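3-polyprenyl-4-hydroxybenzoate decarboxylase and related decarboxylases (Pelotomaculum thermopropionicum, PDB 6H6X) is a prenylated-FMN-dependent UbiD-family enzyme (HmfF) that interconverts 2,5-furandicarboxylic acid and 2-furoic acid by reversible decarboxylation. Local coordinates at residues H122-A133 with V285-S293. The protein carries 8 engineered substitutions. Numbering follows the deposited sequence.
Sequences HHAGDAGPYITA and VYHTIIPAS. With 4LU (1-deoxy-5-O-phosphono-1-(3,3,4,5-tetramethyl-9,11-dioxo-2,3,8,9,10,11-hexahydro-7H-quinolino[1,8-fg]pteridin-12-ium-7-y l)-D-ribitol), chain I.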
loop_
_atom_site.group_PDB
_atom_site.type_symbol
_atom_site.label_atom_id
_atom_site.label_comp_id
_atom_site.label_asym_id
_atom_site.label_seq_id
_atom_site.Cartn_x
_atom_site.Cartn_y
_atom_site.Cartn_z
ATOM N N HIS B 122 -1.857 27.155 2.553
ATOM C CA HIS B 122 -1.756 25.755 2.140
ATOM C C HIS B 122 -3.064 24.934 2.343
ATOM O O HIS B 122 -3.599 24.362 1.390
ATOM C CB HIS B 122 -0.562 25.100 2.827
ATOM C CG HIS B 122 0.753 25.644 2.376
ATOM N ND1 HIS B 122 1.365 26.720 2.986
ATOM C CD2 HIS B 122 1.548 25.292 1.340
ATOM C CE1 HIS B 122 2.493 26.993 2.348
ATOM N NE2 HIS B 122 2.625 26.144 1.346
ATOM N N HIS B 123 -3.521 24.844 3.584
ATOM C CA HIS B 123 -4.683 24.047 3.968
ATOM C C HIS B 123 -5.802 24.926 4.531
ATOM O O HIS B 123 -5.538 26.006 5.032
ATOM C CB HIS B 123 -4.247 23.003 4.998
ATOM C CG HIS B 123 -3.356 21.942 4.412
ATOM N ND1 HIS B 123 -1.985 21.992 4.529
ATOM C CD2 HIS B 123 -3.630 20.840 3.662
ATOM C CE1 HIS B 123 -1.454 20.921 3.950
ATOM N NE2 HIS B 123 -2.426 20.228 3.384
ATOM N N ALA B 124 -7.036 24.415 4.461
ATOM C CA ALA B 124 -8.295 25.092 4.888
ATOM C C ALA B 124 -8.227 25.765 6.235
ATOM O O ALA B 124 -8.504 26.950 6.350
ATOM C CB ALA B 124 -9.448 24.082 4.908
ATOM N N GLY B 125 -7.851 25.022 7.264
ATOM C CA GLY B 125 -7.746 25.610 8.614
ATOM C C GLY B 125 -6.597 26.585 8.909
ATOM O O GLY B 125 -6.484 27.044 10.034
ATOM N N ASP B 126 -5.722 26.873 7.938
ATOM C CA ASP B 126 -4.508 27.681 8.201
ATOM C C ASP B 126 -4.857 29.152 8.498
ATOM O O ASP B 126 -5.683 29.736 7.801
ATOM C CB ASP B 126 -3.520 27.642 6.999
ATOM C CG ASP B 126 -2.768 26.296 6.845
ATOM O OD1 ASP B 126 -2.905 25.342 7.654
ATOM O OD2 ASP B 126 -1.997 26.221 5.880
ATOM N N ALA B 127 -4.187 29.745 9.487
ATOM C CA ALA B 127 -4.418 31.146 9.859
ATOM C C ALA B 127 -4.107 32.200 8.795
ATOM O O ALA B 127 -4.653 33.291 8.841
ATOM C CB ALA B 127 -3.631 31.472 11.104
ATOM N N GLY B 128 -3.216 31.885 7.866
ATOM C CA GLY B 128 -2.911 32.778 6.760
ATOM C C GLY B 128 -1.772 32.182 5.931
ATOM O O GLY B 128 -1.518 30.979 5.995
ATOM N N PRO B 129 -1.064 33.016 5.165
ATOM C CA PRO B 129 0.082 32.536 4.404
ATOM C C PRO B 129 1.221 32.092 5.327
ATOM O O PRO B 129 1.436 32.702 6.373
ATOM C CB PRO B 129 0.497 33.748 3.602
ATOM C CG PRO B 129 -0.685 34.673 3.614
ATOM C CD PRO B 129 -1.272 34.459 4.976
ATOM N N TYR B 130 1.896 31.000 4.965
ATOM C CA TYR B 130 3.015 30.476 5.744
ATOM C C TYR B 130 4.226 30.259 4.891
ATOM O O TYR B 130 4.119 29.758 3.777
ATOM C CB TYR B 130 2.656 29.141 6.377
ATOM C CG TYR B 130 2.078 29.263 7.756
ATOM C CD1 TYR B 130 0.751 29.530 7.936
ATOM C CD2 TYR B 130 2.860 29.064 8.877
ATOM C CE1 TYR B 130 0.198 29.632 9.201
ATOM C CE2 TYR B 130 2.329 29.164 10.133
ATOM C CZ TYR B 130 0.975 29.456 10.272
ATOM O OH TYR B 130 0.399 29.547 11.498
ATOM N N ILE B 131 5.376 30.640 5.431
ATOM C CA ILE B 131 6.684 30.309 4.845
ATOM C C ILE B 131 7.043 28.959 5.442
ATOM O O ILE B 131 7.159 28.853 6.649
ATOM C CB ILE B 131 7.748 31.369 5.222
ATOM C CG1 ILE B 131 7.332 32.743 4.660
ATOM C CG2 ILE B 131 9.127 30.971 4.721
ATOM C CD1 ILE B 131 8.257 33.859 5.067
ATOM N N THR B 132 7.190 27.942 4.592
ATOM C CA THR B 132 7.391 26.568 5.044
ATOM C C THR B 132 8.726 25.958 4.634
ATOM O O THR B 132 9.006 24.871 5.074
ATOM C CB THR B 132 6.302 25.644 4.513
ATOM O OG1 THR B 132 6.227 25.790 3.095
ATOM C CG2 THR B 132 4.956 26.054 5.093
ATOM N N ALA B 133 9.520 26.636 3.805
ATOM C CA ALA B 133 10.757 26.057 3.310
ATOM C C ALA B 133 12.022 26.860 3.592
ATOM O O ALA B 133 13.016 26.737 2.882
ATOM C CB ALA B 133 10.637 25.780 1.834
ATOM N N VAL B 285 13.174 32.488 -7.592
ATOM C CA VAL B 285 12.170 31.423 -7.491
ATOM C C VAL B 285 11.839 31.187 -6.028
ATOM O O VAL B 285 12.727 30.955 -5.244
ATOM C CB VAL B 285 12.676 30.117 -8.085
ATOM C CG1 VAL B 285 11.545 29.138 -8.239
ATOM C CG2 VAL B 285 13.320 30.379 -9.432
ATOM N N TYR B 286 10.555 31.244 -5.675
ATOM C CA TYR B 286 10.113 30.990 -4.334
ATOM C C TYR B 286 9.808 29.463 -4.180
ATOM O O TYR B 286 9.091 28.901 -4.998
ATOM C CB TYR B 286 8.913 31.833 -3.998
ATOM C CG TYR B 286 8.444 31.643 -2.562
ATOM C CD1 TYR B 286 7.595 30.583 -2.214
ATOM C CD2 TYR B 286 8.867 32.482 -1.536
ATOM C CE1 TYR B 286 7.203 30.382 -0.906
ATOM C CE2 TYR B 286 8.451 32.278 -0.227
ATOM C CZ TYR B 286 7.627 31.216 0.059
ATOM O OH TYR B 286 7.211 31.011 1.362
ATOM N N HIS B 287 10.336 28.835 -3.133
ATOM C CA HIS B 287 10.131 27.390 -2.878
ATOM C C HIS B 287 9.166 27.239 -1.695
ATOM O O HIS B 287 9.320 27.882 -0.644
ATOM C CB HIS B 287 11.454 26.740 -2.586
ATOM C CG HIS B 287 11.362 25.316 -2.167
ATOM N ND1 HIS B 287 12.243 24.766 -1.275
ATOM C CD2 HIS B 287 10.519 24.330 -2.523
ATOM C CE1 HIS B 287 11.980 23.481 -1.142
ATOM N NE2 HIS B 287 10.937 23.194 -1.889
ATOM N N THR B 288 8.112 26.444 -1.886
ATOM C CA THR B 288 7.277 26.091 -0.754
ATOM C C THR B 288 7.263 24.579 -0.558
ATOM O O THR B 288 7.427 23.826 -1.527
ATOM C CB THR B 288 5.865 26.656 -0.893
ATOM O OG1 THR B 288 5.258 26.609 0.396
ATOM C CG2 THR B 288 5.018 25.893 -1.941
ATOM N N ILE B 289 7.120 24.162 0.694
ATOM C CA ILE B 289 6.957 22.739 1.002
ATOM C C ILE B 289 5.525 22.602 1.470
ATOM O O ILE B 289 5.100 23.287 2.395
ATOM C CB ILE B 289 7.947 22.290 2.082
ATOM C CG1 ILE B 289 9.371 22.167 1.487
ATOM C CG2 ILE B 289 7.544 20.966 2.676
ATOM C CD1 ILE B 289 10.458 22.150 2.579
ATOM N N ILE B 290 4.770 21.746 0.811
ATOM C CA ILE B 290 3.379 21.515 1.199
ATOM C C ILE B 290 3.397 20.569 2.391
ATOM O O ILE B 290 4.016 19.503 2.314
ATOM C CB ILE B 290 2.612 20.886 0.058
ATOM C CG1 ILE B 290 2.507 21.906 -1.092
ATOM C CG2 ILE B 290 1.205 20.531 0.503
ATOM C CD1 ILE B 290 2.137 21.217 -2.404
ATOM N N PRO B 291 2.782 20.961 3.515
ATOM C CA PRO B 291 2.886 20.067 4.672
ATOM C C PRO B 291 2.241 18.713 4.443
ATOM O O PRO B 291 1.230 18.591 3.722
ATOM C CB PRO B 291 2.143 20.832 5.742
ATOM C CG PRO B 291 2.448 22.251 5.403
ATOM C CD PRO B 291 2.233 22.280 3.920
ATOM N N ALA B 292 2.843 17.712 5.048
ATOM C CA ALA B 292 2.550 16.311 4.824
ATOM C C ALA B 292 2.714 15.742 3.403
ATOM O O ALA B 292 2.277 14.621 3.129
ATOM C CB ALA B 292 1.153 15.999 5.366
ATOM N N SER B 293 3.374 16.460 2.506
ATOM C CA SER B 293 3.794 15.903 1.216
ATOM C C SER B 293 4.982 14.954 1.426
ATOM O O SER B 293 5.603 14.922 2.485
ATOM C CB SER B 293 4.232 17.028 0.255
ATOM O OG SER B 293 5.377 17.685 0.749
HETATM C C9 4LU I . 10.868 20.626 9.576
HETATM C C8 4LU I . 10.505 20.631 8.196
HETATM C C7 4LU I . 9.372 21.296 7.718
HETATM C C10 4LU I . 9.817 22.168 12.841
HETATM C C6 4LU I . 8.378 21.818 8.741
HETATM N N3 4LU I . 8.975 24.304 14.428
HETATM C C2 4LU I . 9.994 23.489 14.852
HETATM C C13 4LU I . 6.317 22.545 7.116
HETATM C C5 4LU I . 7.079 22.613 8.424
HETATM C C1 4LU I . 6.679 22.772 10.847
HETATM O O2 4LU I . 10.556 23.719 15.967
HETATM N N1 4LU I . 10.411 22.451 14.067
HETATM C C4 4LU I . 8.328 24.114 13.239
HETATM O O4 4LU I . 7.410 24.894 12.879
HETATM C C4A 4LU I . 8.752 22.966 12.362
HETATM N N5 4LU I . 8.160 22.711 11.081
HETATM C C3 4LU I . 6.319 23.123 9.598
HETATM C C12 4LU I . 7.707 24.009 8.146
HETATM C C5A 4LU I . 8.867 21.942 10.118
HETATM C C7M 4LU I . 9.019 21.263 6.232
HETATM C C8M 4LU I . 11.471 19.923 7.284
HETATM C C9A 4LU I . 10.081 21.217 10.588
HETATM N N10 4LU I . 10.286 21.112 12.017
HETATM C "C1'" 4LU I . 11.345 20.272 12.573
HETATM C "C2'" 4LU I . 12.745 20.905 12.740
HETATM O "O2'" 4LU I . 13.165 21.677 11.610
HETATM C "C3'" 4LU I . 13.745 19.773 12.914
HETATM O "O3'" 4LU I . 13.273 18.873 13.920
HETATM C "C4'" 4LU I . 15.154 20.289 13.218
HETATM O "O4'" 4LU I . 16.214 19.321 12.950
HETATM C "C5'" 4LU I . 15.378 20.778 14.639
HETATM O "O5'" 4LU I . 16.765 21.171 14.567
HETATM P P 4LU I . 17.702 21.378 15.879
HETATM O O2P 4LU I . 19.019 22.010 15.392
HETATM O O3P 4LU I . 16.939 22.389 16.783
HETATM O O1P 4LU I . 17.897 19.965 16.431
HETATM O O HOH W 1 5.799 28.522 1.983
HETATM O O HOH W 2 14.176 26.328 0.561
HETATM O O HOH W 3 9.126 28.697 1.867
#
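His-122 and Thr-288 approach from opposite directions: His-122 NE2, at the edge of the imidazole and near its plane, lies 2.8 Å from Thr-288 OG1 in a hydrogen bond that either could donate. With CG beside the backbone N (chi1 -67°), the His-122 ring reaches across to this hydroxyl, while the side chain of Pro-291 crosses that of His-122 at about a right angle, Pro-291 CD 4.0 Å from His-122 CG. Thr-132 supplies the second direct bond, OG1 donating to Ile-289 O over 2.8 Å, the donor tilted 21° from the carbonyl plane. Its chi1 of 53° wedges that oxygen between its own N and carbonyl carbon, turned toward the other segment. Around this polar centre a water donates to Tyr-130 O, accepts from Thr-132 N and bonds Tyr-286 OH. Farther along, Ala-133 CB sits over one face of the His-287 ring in a CH-pi contact, 4.0 Å from the centroid, and touches Ile-289 CD1; the far nitrogen of that ring, NE2, bonds Glu-295 in helix 294-315. An alanine in place of His-122 would probably leave the Thr-288 hydroxyl without its imidazole mate and open a gap where the ring lay against Pro-291 CD. The contact lies beside the prenylated flavin: Thr-132 O is 3.4 Å from C12 of the cofactor, and Ile-289 CG2 packs 3.9 Å from its methyl C7M. The principle illustrated is that a threonine hydroxyl and waters can serve buried backbone groups where two segments do not pair directly, while an imidazole holds the other threonine hydroxyl, here in the wall of a cofactor pocket.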